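Local atomic coordinates of cystalysin (Treponema denticola, PDB entry 1C7O), a protein that is a dimeric member of the class I and II aminotransferase family, with the fold type I architecture of pyridoxal-phosphate proteins. Residues A96-A101 and F233-K238; S202-F207 and H216-S221. All coordinates share one frame; numbering follows the deposited sequence.

Interaction 1. Residues A96-A101 and F233-K238; sequences AGVVPA and FTAPSK. With PPG ((2E,3E)-4-(2-aminoethoxy)-2-[({3-hydroxy-2-methyl-5-[(phosphonooxy)methyl]pyridin-4-yl}methyl)imino]but-3-enoic acid), chain I.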
ATOM      1  N   ALA A  96       2.082  -4.335  -1.648  1.00 20.30           N
ATOM      2  CA  ALA A  96       2.269  -3.650  -0.375  1.00 21.21           C
ATOM      3  C   ALA A  96       2.518  -4.644   0.748  1.00 22.49           C
ATOM      4  O   ALA A  96       3.416  -4.446   1.566  1.00 26.57           O
ATOM      5  CB  ALA A  96       1.067  -2.806  -0.055  1.00 20.69           C
ATOM      6  N   GLY A  97       1.725  -5.705   0.791  1.00 20.75           N
ATOM      7  CA  GLY A  97       1.900  -6.711   1.824  1.00 21.04           C
ATOM      8  C   GLY A  97       1.706  -8.133   1.325  1.00 21.66           C
ATOM      9  O   GLY A  97       1.245  -8.353   0.196  1.00 21.49           O
ATOM     10  N   VAL A  98       2.064  -9.101   2.163  1.00 20.00           N
ATOM     11  CA  VAL A  98       1.921 -10.508   1.814  1.00 19.82           C
ATOM     12  C   VAL A  98       0.462 -10.962   1.958  1.00 19.33           C
ATOM     13  O   VAL A  98      -0.027 -11.752   1.148  1.00 19.47           O
ATOM     14  CB  VAL A  98       2.865 -11.398   2.684  1.00 21.48           C
ATOM     15  CG1 VAL A  98       2.569 -12.879   2.454  1.00 17.19           C
ATOM     16  CG2 VAL A  98       4.318 -11.113   2.322  1.00 18.00           C
ATOM     17  N   VAL A  99      -0.237 -10.461   2.974  1.00 18.36           N
ATOM     18  CA  VAL A  99      -1.643 -10.819   3.165  1.00 20.24           C
ATOM     19  C   VAL A  99      -2.489 -10.301   1.984  1.00 20.79           C
ATOM     20  O   VAL A  99      -3.334 -11.027   1.442  1.00 20.37           O
ATOM     21  CB  VAL A  99      -2.199 -10.275   4.523  1.00 20.27           C
ATOM     22  CG1 VAL A  99      -3.715 -10.379   4.553  1.00 18.24           C
ATOM     23  CG2 VAL A  99      -1.631 -11.101   5.682  1.00 18.08           C
ATOM     24  N   PRO A 100      -2.280  -9.040   1.573  1.00 19.99           N
ATOM     25  CA  PRO A 100      -3.068  -8.539   0.438  1.00 19.69           C
ATOM     26  C   PRO A 100      -2.756  -9.407  -0.795  1.00 20.42           C
ATOM     27  O   PRO A 100      -3.636  -9.712  -1.603  1.00 17.25           O
ATOM     28  CB  PRO A 100      -2.567  -7.103   0.276  1.00 19.12           C
ATOM     29  CG  PRO A 100      -2.175  -6.716   1.692  1.00 20.07           C
ATOM     30  CD  PRO A 100      -1.471  -7.967   2.181  1.00 20.82           C
ATOM     31  N   ALA A 101      -1.490  -9.803  -0.925  1.00 20.57           N
ATOM     32  CA  ALA A 101      -1.071 -10.653  -2.033  1.00 21.54           C
ATOM     33  C   ALA A 101      -1.817 -11.990  -1.951  1.00 23.15           C
ATOM     34  O   ALA A 101      -2.237 -12.532  -2.972  1.00 24.20           O
ATOM     35  CB  ALA A 101       0.431 -10.888  -1.976  1.00 21.22           C
ATOM     36  N   PHE A 233       5.193 -16.280  -1.634  1.00 22.02           N
ATOM     37  CA  PHE A 233       5.129 -14.969  -1.003  1.00 21.13           C
ATOM     38  C   PHE A 233       6.344 -14.701  -0.113  1.00 23.19           C
ATOM     39  O   PHE A 233       6.564 -15.403   0.886  1.00 23.46           O
ATOM     40  CB  PHE A 233       3.862 -14.848  -0.156  1.00 20.56           C
ATOM     41  CG  PHE A 233       2.596 -15.192  -0.889  1.00 20.42           C
ATOM     42  CD1 PHE A 233       1.979 -16.419  -0.695  1.00 20.66           C
ATOM     43  CD2 PHE A 233       2.004 -14.274  -1.752  1.00 21.09           C
ATOM     44  CE1 PHE A 233       0.792 -16.734  -1.339  1.00 19.24           C
ATOM     45  CE2 PHE A 233       0.810 -14.579  -2.406  1.00 21.50           C
ATOM     46  CZ  PHE A 233       0.204 -15.815  -2.196  1.00 22.24           C
ATOM     47  N   THR A 234       7.142 -13.699  -0.464  1.00 22.19           N
ATOM     48  CA  THR A 234       8.291 -13.378   0.365  1.00 23.40           C
ATOM     49  C   THR A 234       8.308 -11.891   0.670  1.00 24.54           C
ATOM     50  O   THR A 234       7.654 -11.108  -0.013  1.00 24.73           O
ATOM     51  CB  THR A 234       9.610 -13.735  -0.310  1.00 23.33           C
ATOM     52  OG1 THR A 234       9.908 -12.764  -1.320  1.00 24.62           O
ATOM     53  CG2 THR A 234       9.523 -15.115  -0.923  1.00 24.29           C
ATOM     54  N   ALA A 235       9.062 -11.512   1.700  1.00 24.34           N
ATOM     55  CA  ALA A 235       9.182 -10.118   2.099  1.00 23.59           C
ATOM     56  C   ALA A 235      10.343  -9.930   3.070  1.00 23.27           C
ATOM     57  O   ALA A 235      10.792 -10.879   3.710  1.00 26.88           O
ATOM     58  CB  ALA A 235       7.885  -9.657   2.749  1.00 23.87           C
ATOM     59  N   PRO A 236      10.860  -8.699   3.178  1.00 22.12           N
ATOM     60  CA  PRO A 236      11.970  -8.445   4.099  1.00 22.00           C
ATOM     61  C   PRO A 236      11.413  -7.958   5.448  1.00 21.48           C
ATOM     62  O   PRO A 236      12.134  -7.821   6.428  1.00 21.57           O
ATOM     63  CB  PRO A 236      12.753  -7.357   3.375  1.00 22.09           C
ATOM     64  CG  PRO A 236      11.645  -6.521   2.793  1.00 19.72           C
ATOM     65  CD  PRO A 236      10.677  -7.563   2.250  1.00 21.79           C
ATOM     66  N   SER A 237      10.111  -7.708   5.467  1.00 21.77           N
ATOM     67  CA  SER A 237       9.411  -7.206   6.636  1.00 23.64           C
ATOM     68  C   SER A 237       9.710  -7.885   7.978  1.00 24.81           C
ATOM     69  O   SER A 237      10.163  -7.222   8.912  1.00 24.66           O
ATOM     70  CB  SER A 237       7.905  -7.214   6.358  1.00 20.37           C
ATOM     71  OG  SER A 237       7.502  -8.467   5.839  1.00 24.77           O
ATOM     72  N   LYS A 238       9.452  -9.188   8.090  1.00 25.07           N
ATOM     73  CA  LYS A 238       9.703  -9.883   9.344  1.00 24.40           C
ATOM     74  C   LYS A 238      11.188  -9.997   9.654  1.00 25.71           C
ATOM     75  O   LYS A 238      11.607  -9.811  10.797  1.00 26.92           O
ATOM     76  CB  LYS A 238       9.072 -11.282   9.327  1.00 25.54           C
ATOM     77  CG  LYS A 238       7.551 -11.300   9.461  1.00 28.52           C
ATOM     78  CD  LYS A 238       7.012  -9.932   9.907  1.00 35.77           C
ATOM     79  CE  LYS A 238       5.522  -9.952  10.126  1.00 36.68           C
ATOM     80  NZ  LYS A 238       4.856 -10.422   8.895  1.00 41.95           N
TER
HETATM   81  N1  PPG I1500       2.023 -14.235   6.636  1.00 35.52           N
HETATM   82  C2  PPG I1500       2.343 -14.886   7.819  1.00 36.15           C
HETATM   83  C2A PPG I1500       2.415 -16.374   7.734  1.00 35.08           C
HETATM   84  C3  PPG I1500       2.610 -14.049   8.997  1.00 37.22           C
HETATM   85  O3  PPG I1500       2.903 -14.792  10.124  1.00 38.68           O
HETATM   86  C4  PPG I1500       2.543 -12.649   8.910  1.00 38.19           C
HETATM   87  C4A PPG I1500       2.645 -11.842  10.208  1.00 41.10           C
HETATM   88  C5  PPG I1500       2.177 -12.053   7.563  1.00 37.45           C
HETATM   89  C6  PPG I1500       1.935 -12.897   6.485  1.00 35.32           C
HETATM   90  C5A PPG I1500       1.988 -10.497   7.371  1.00 35.86           C
HETATM   91  OP4 PPG I1500       2.603 -10.032   6.153  1.00 35.94           O
HETATM   92  P   PPG I1500       2.333  -8.524   5.636  1.00 35.82           P
HETATM   93  OP1 PPG I1500       0.893  -8.473   5.287  1.00 33.45           O
HETATM   94  OP2 PPG I1500       3.261  -8.309   4.428  1.00 34.77           O
HETATM   95  OP3 PPG I1500       2.741  -7.629   6.745  1.00 37.69           O
HETATM   96  N4A PPG I1500       1.367 -11.753  10.877  1.00 42.11           N
HETATM   97  CAI PPG I1500       1.313 -11.107  12.201  1.00 40.37           C
HETATM   98  CBC PPG I1500       1.216 -11.980  13.418  1.00 37.29           C
HETATM   99  O2B PPG I1500       1.115 -11.437  14.703  1.00 35.68           O
HETATM  100  O3B PPG I1500       1.235 -13.277  13.275  1.00 35.50           O
HETATM  101  CBI PPG I1500       1.431  -9.680  12.315  1.00 44.44           C
HETATM  102  CGI PPG I1500       0.301  -8.877  12.629  1.00 47.89           C
HETATM  103  OET PPG I1500      -0.841  -8.752  11.737  1.00 50.57           O
HETATM  104  CEI PPG I1500      -1.669  -7.624  12.287  1.00 51.27           C
HETATM  105  CFI PPG I1500      -0.873  -6.302  12.206  1.00 50.86           C
HETATM  106  NI  PPG I1500      -1.577  -5.200  12.782  1.00 50.78           N

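Interaction 2. Residues S202-F207 and H216-S221; sequences SDEIHF and HTVFQS. With PPG ((2E,3E)-4-(2-aminoethoxy)-2-[({3-hydroxy-2-methyl-5-[(phosphonooxy)methyl]pyridin-4-yl}methyl)imino]but-3-enoic acid), chain I.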
ATOM      1  N   SER A 202       2.679 -20.765  -1.435  1.00 24.92           N
ATOM      2  CA  SER A 202       3.551 -20.885  -0.274  1.00 25.74           C
ATOM      3  C   SER A 202       3.983 -19.536   0.311  1.00 26.79           C
ATOM      4  O   SER A 202       4.755 -18.790  -0.288  1.00 26.97           O
ATOM      5  CB  SER A 202       4.786 -21.708  -0.635  1.00 25.22           C
ATOM      6  OG  SER A 202       5.538 -22.026   0.523  1.00 24.15           O
ATOM      7  N   ASP A 203       3.473 -19.237   1.496  1.00 26.60           N
ATOM      8  CA  ASP A 203       3.785 -18.000   2.195  1.00 26.96           C
ATOM      9  C   ASP A 203       5.019 -18.294   3.029  1.00 28.14           C
ATOM     10  O   ASP A 203       4.934 -18.967   4.051  1.00 30.03           O
ATOM     11  CB  ASP A 203       2.596 -17.628   3.083  1.00 27.77           C
ATOM     12  CG  ASP A 203       2.854 -16.423   3.956  1.00 24.93           C
ATOM     13  OD1 ASP A 203       1.860 -15.907   4.504  1.00 24.34           O
ATOM     14  OD2 ASP A 203       4.019 -15.997   4.105  1.00 25.76           O
ATOM     15  N   GLU A 204       6.168 -17.793   2.582  1.00 28.83           N
ATOM     16  CA  GLU A 204       7.436 -18.033   3.269  1.00 27.32           C
ATOM     17  C   GLU A 204       8.047 -16.749   3.833  1.00 27.71           C
ATOM     18  O   GLU A 204       9.268 -16.612   3.901  1.00 27.46           O
ATOM     19  CB  GLU A 204       8.414 -18.708   2.297  1.00 24.98           C
ATOM     20  CG  GLU A 204       7.795 -19.901   1.562  1.00 26.86           C
ATOM     21  CD  GLU A 204       8.803 -20.731   0.770  1.00 28.98           C
ATOM     22  OE1 GLU A 204      10.023 -20.469   0.876  1.00 27.82           O
ATOM     23  OE2 GLU A 204       8.367 -21.656   0.049  1.00 28.65           O
ATOM     24  N   ILE A 205       7.190 -15.822   4.254  1.00 28.16           N
ATOM     25  CA  ILE A 205       7.640 -14.542   4.797  1.00 30.08           C
ATOM     26  C   ILE A 205       8.565 -14.690   6.017  1.00 29.93           C
ATOM     27  O   ILE A 205       9.374 -13.801   6.322  1.00 29.58           O
ATOM     28  CB  ILE A 205       6.418 -13.650   5.164  1.00 31.86           C
ATOM     29  CG1 ILE A 205       6.888 -12.238   5.520  1.00 30.81           C
ATOM     30  CG2 ILE A 205       5.631 -14.281   6.310  1.00 32.36           C
ATOM     31  CD1 ILE A 205       5.771 -11.237   5.617  1.00 32.90           C
ATOM     32  N   HIS A 206       8.454 -15.825   6.698  1.00 28.67           N
ATOM     33  CA  HIS A 206       9.269 -16.099   7.873  1.00 28.85           C
ATOM     34  C   HIS A 206      10.517 -16.910   7.581  1.00 28.14           C
ATOM     35  O   HIS A 206      11.261 -17.241   8.507  1.00 26.27           O
ATOM     36  CB  HIS A 206       8.446 -16.863   8.907  1.00 28.55           C
ATOM     37  CG  HIS A 206       7.547 -15.998   9.719  1.00 26.73           C
ATOM     38  ND1 HIS A 206       6.187 -16.201   9.797  1.00 26.13           N
ATOM     39  CD2 HIS A 206       7.814 -14.928  10.507  1.00 25.48           C
ATOM     40  CE1 HIS A 206       5.654 -15.296  10.598  1.00 27.90           C
ATOM     41  NE2 HIS A 206       6.624 -14.512  11.040  1.00 26.82           N
ATOM     42  N   PHE A 207      10.760 -17.210   6.307  1.00 27.70           N
ATOM     43  CA  PHE A 207      11.896 -18.048   5.948  1.00 28.92           C
ATOM     44  C   PHE A 207      13.310 -17.585   6.308  1.00 29.91           C
ATOM     45  O   PHE A 207      14.262 -18.338   6.120  1.00 30.23           O
ATOM     46  CB  PHE A 207      11.807 -18.455   4.461  1.00 27.56           C
ATOM     47  CG  PHE A 207      12.226 -17.389   3.471  1.00 28.10           C
ATOM     48  CD1 PHE A 207      12.163 -17.660   2.105  1.00 28.76           C
ATOM     49  CD2 PHE A 207      12.737 -16.161   3.877  1.00 26.72           C
ATOM     50  CE1 PHE A 207      12.606 -16.729   1.165  1.00 28.51           C
ATOM     51  CE2 PHE A 207      13.183 -15.228   2.943  1.00 26.49           C
ATOM     52  CZ  PHE A 207      13.118 -15.513   1.588  1.00 27.01           C
ATOM     53  N   HIS A 216      15.694 -24.050   6.289  1.00 36.60           N
ATOM     54  CA  HIS A 216      14.445 -23.923   5.550  1.00 34.41           C
ATOM     55  C   HIS A 216      14.680 -24.208   4.074  1.00 34.19           C
ATOM     56  O   HIS A 216      15.742 -23.911   3.526  1.00 34.88           O
ATOM     57  CB  HIS A 216      13.876 -22.508   5.734  1.00 34.01           C
ATOM     58  CG  HIS A 216      12.710 -22.193   4.841  1.00 33.75           C
ATOM     59  ND1 HIS A 216      12.861 -21.816   3.524  1.00 32.83           N
ATOM     60  CD2 HIS A 216      11.377 -22.195   5.081  1.00 31.41           C
ATOM     61  CE1 HIS A 216      11.671 -21.598   2.991  1.00 31.21           C
ATOM     62  NE2 HIS A 216      10.754 -21.820   3.915  1.00 31.57           N
ATOM     63  N   THR A 217      13.681 -24.802   3.436  1.00 33.84           N
ATOM     64  CA  THR A 217      13.758 -25.111   2.020  1.00 33.29           C
ATOM     65  C   THR A 217      12.613 -24.409   1.288  1.00 32.47           C
ATOM     66  O   THR A 217      11.439 -24.587   1.634  1.00 31.20           O
ATOM     67  CB  THR A 217      13.664 -26.630   1.781  1.00 34.53           C
ATOM     68  OG1 THR A 217      14.795 -27.278   2.374  1.00 36.64           O
ATOM     69  CG2 THR A 217      13.630 -26.934   0.291  1.00 34.08           C
ATOM     70  N   VAL A 218      12.965 -23.590   0.296  1.00 31.72           N
ATOM     71  CA  VAL A 218      11.970 -22.873  -0.496  1.00 30.65           C
ATOM     72  C   VAL A 218      11.184 -23.935  -1.254  1.00 29.95           C
ATOM     73  O   VAL A 218      11.722 -24.612  -2.130  1.00 31.21           O
ATOM     74  CB  VAL A 218      12.637 -21.912  -1.494  1.00 30.83           C
ATOM     75  CG1 VAL A 218      11.576 -21.090  -2.216  1.00 27.34           C
ATOM     76  CG2 VAL A 218      13.625 -21.011  -0.755  1.00 28.60           C
ATOM     77  N   PHE A 219       9.908 -24.073  -0.917  1.00 28.77           N
ATOM     78  CA  PHE A 219       9.082 -25.094  -1.529  1.00 27.93           C
ATOM     79  C   PHE A 219       9.206 -25.277  -3.038  1.00 28.71           C
ATOM     80  O   PHE A 219       9.415 -26.394  -3.512  1.00 29.55           O
ATOM     81  CB  PHE A 219       7.619 -24.884  -1.156  1.00 24.61           C
ATOM     82  CG  PHE A 219       6.840 -26.164  -1.039  1.00 26.02           C
ATOM     83  CD1 PHE A 219       5.569 -26.168  -0.481  1.00 27.71           C
ATOM     84  CD2 PHE A 219       7.374 -27.369  -1.496  1.00 26.75           C
ATOM     85  CE1 PHE A 219       4.840 -27.354  -0.374  1.00 28.57           C
ATOM     86  CE2 PHE A 219       6.657 -28.558  -1.398  1.00 27.63           C
ATOM     87  CZ  PHE A 219       5.383 -28.551  -0.836  1.00 28.33           C
ATOM     88  N   GLN A 220       9.102 -24.200  -3.800  1.00 29.05           N
ATOM     89  CA  GLN A 220       9.166 -24.336  -5.247  1.00 28.74           C
ATOM     90  C   GLN A 220      10.547 -24.609  -5.841  1.00 30.23           C
ATOM     91  O   GLN A 220      10.669 -24.790  -7.057  1.00 28.98           O
ATOM     92  CB  GLN A 220       8.577 -23.102  -5.914  1.00 29.13           C
ATOM     93  CG  GLN A 220       9.489 -21.896  -5.906  1.00 29.25           C
ATOM     94  CD  GLN A 220       8.980 -20.815  -6.822  1.00 28.39           C
ATOM     95  OE1 GLN A 220       7.986 -20.158  -6.527  1.00 28.15           O
ATOM     96  NE2 GLN A 220       9.647 -20.640  -7.955  1.00 28.06           N
ATOM     97  N   SER A 221      11.585 -24.641  -5.011  1.00 29.53           N
ATOM     98  CA  SER A 221      12.924 -24.894  -5.542  1.00 31.23           C
ATOM     99  C   SER A 221      13.266 -26.380  -5.640  1.00 31.17           C
ATOM    100  O   SER A 221      14.292 -26.740  -6.213  1.00 31.08           O
ATOM    101  CB  SER A 221      13.978 -24.192  -4.690  1.00 31.24           C
ATOM    102  OG  SER A 221      14.002 -24.725  -3.382  1.00 32.58           O
TER
HETATM  103  N1  PPG I1500       2.023 -14.235   6.636  1.00 35.52           N
HETATM  104  C2  PPG I1500       2.343 -14.886   7.819  1.00 36.15           C
HETATM  105  C2A PPG I1500       2.415 -16.374   7.734  1.00 35.08           C
HETATM  106  C3  PPG I1500       2.610 -14.049   8.997  1.00 37.22           C
HETATM  107  O3  PPG I1500       2.903 -14.792  10.124  1.00 38.68           O
HETATM  108  C4  PPG I1500       2.543 -12.649   8.910  1.00 38.19           C
HETATM  109  C4A PPG I1500       2.645 -11.842  10.208  1.00 41.10           C
HETATM  110  C5  PPG I1500       2.177 -12.053   7.563  1.00 37.45           C
HETATM  111  C6  PPG I1500       1.935 -12.897   6.485  1.00 35.32           C
HETATM  112  C5A PPG I1500       1.988 -10.497   7.371  1.00 35.86           C
HETATM  113  OP4 PPG I1500       2.603 -10.032   6.153  1.00 35.94           O
HETATM  114  P   PPG I1500       2.333  -8.524   5.636  1.00 35.82           P
HETATM  115  OP1 PPG I1500       0.893  -8.473   5.287  1.00 33.45           O
HETATM  116  OP2 PPG I1500       3.261  -8.309   4.428  1.00 34.77           O
HETATM  117  OP3 PPG I1500       2.741  -7.629   6.745  1.00 37.69           O
HETATM  118  N4A PPG I1500       1.367 -11.753  10.877  1.00 42.11           N
HETATM  119  CAI PPG I1500       1.313 -11.107  12.201  1.00 40.37           C
HETATM  120  CBC PPG I1500       1.216 -11.980  13.418  1.00 37.29           C
HETATM  121  O2B PPG I1500       1.115 -11.437  14.703  1.00 35.68           O
HETATM  122  O3B PPG I1500       1.235 -13.277  13.275  1.00 35.50           O
HETATM  123  CBI PPG I1500       1.431  -9.680  12.315  1.00 44.44           C
HETATM  124  CGI PPG I1500       0.301  -8.877  12.629  1.00 47.89           C
HETATM  125  OET PPG I1500      -0.841  -8.752  11.737  1.00 50.57           O
HETATM  126  CEI PPG I1500      -1.669  -7.624  12.287  1.00 51.27           C
HETATM  127  CFI PPG I1500      -0.873  -6.302  12.206  1.00 50.86           C
HETATM  128  NI  PPG I1500      -1.577  -5.200  12.782  1.00 50.78           N

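Interaction 1. Residues A96-A101 and F233-K238
The phenyl group of Phe233 is approached from the helix start by Val98 CG1 and by both the methyl and the carbonyl oxygen of Ala101. Ala101 CB lies 3.7 Å from Phe233 CE2, while Val98 CG1 meets Phe233 CB, the carbon before the ring, at 3.5 Å. Val102 and Ala105, further along helix 98-109, and Ile250 and Trp201 of the sheet also touch the phenyl group. Val98 divides its branches. With CG1 anti to the backbone N (chi1 172°), that methyl reaches Phe233, and CG2, beside the N, packs against Ala235 CB at 3.9 Å. The contact is apolar and buried, and it sets the first turn of helix 98-109 on the end of strand 230-234 in the large mixed sheet typical of fold type I pyridoxal-phosphate proteins. The start of this helix, with Gly97 at the N-cap, receives the phosphate of PPG. Val98 N donates to PPG OP2 over 2.7 Å in a nearly straight bond (171°), and Val99 N to PPG OP1 over a longer 3.3 Å. The positive end of the helix dipole would further stabilise the phosphate. Beyond Ala235 the chain turns to Lys238, whose side chain, bent at chi2 and chi4, carries its amine back to PPG from one side of the pyridine plane. Lys238 NZ lies 2.9 Å from PPG C4A, a place consistent with the cofactor-bearing lysine of this family; here C4A is joined instead to the ligand's own N4A. The same amine makes a weak hydrogen bond to Tyr64 OH of the second subunit, which also bonds PPG.

Interaction 2. Residues S202-F207 and H216-S221
Glu204 reaches His216 and its neighbours by leaving the backbone with CG anti to the carbonyl carbon (chi1 -49°) and then running extended, which puts its carboxylate among His216, Val218 and Phe219. In Phe207 the backbone sets CB toward the imidazole, and chi1 of 78° swings the phenyl ring so that its edge is turned to His216. That CB sits over the centre of one face of His216, 3.5 Å from the ring centroid, in a CH-pi contact. The phenyl ring itself leads away, forming an offset edge-to-face pair with the imidazole, planes 71° apart, and stacks on His83. At the edge of the His216 ring lies the carboxylate, Glu204 OE1 being 2.9 Å from His216 CE1; the neighbouring NE2 is not bonded to it and donates instead to Ser172 O. The second oxygen, OE2, is gripped twice. Ser202 OG donates to its anti lone pair over 2.9 Å, and Phe219 N approaches Glu204 OE2 on the syn side, somewhat out of the carboxylate plane, over 3.0 Å. With two donors on one oxygen, which should limit its rotation, this buried carboxylate ties the loop before helix 224-227 to the end of strand 199-203. Such a strand end is where fold type I proteins place the aspartate that faces the pyridine nitrogen, and Asp203 fits: its OD1 lies 2.7 Å from PPG N1. Its other oxygen, OD2, accepts from Ile205 N at 3.2 Å in an Asx turn, which helps fix how the carboxylate is rotated. Ile205 follows within a type I turn running from Glu204 to Phe207 and lays CG2 over one face of the pyridine, 3.6 Å from PPG N1.

Both contacts are buried and each has one segment on the mixed sheet, where strands 230-234 and 199-203 are parallel neighbours: probable backbone hydrogen bonds pair Phe233 N with Ser202 O and Phe233 O with Glu204 N. Interaction 1 spans a long sequence separation and is apolar across its segments, its polar work being done by helix-start amides on the phosphate. Interaction 2 closes a short loop and depends on a carboxylate and an imidazole. They meet around PPG: interaction 1 supplies those amides and Lys238 at C4A, interaction 2 Asp203 close to the pyridine nitrogen and Ile205 over the ring. Ile205 joins them physically, its CD1 packing 3.3 Å from Ser237 OG.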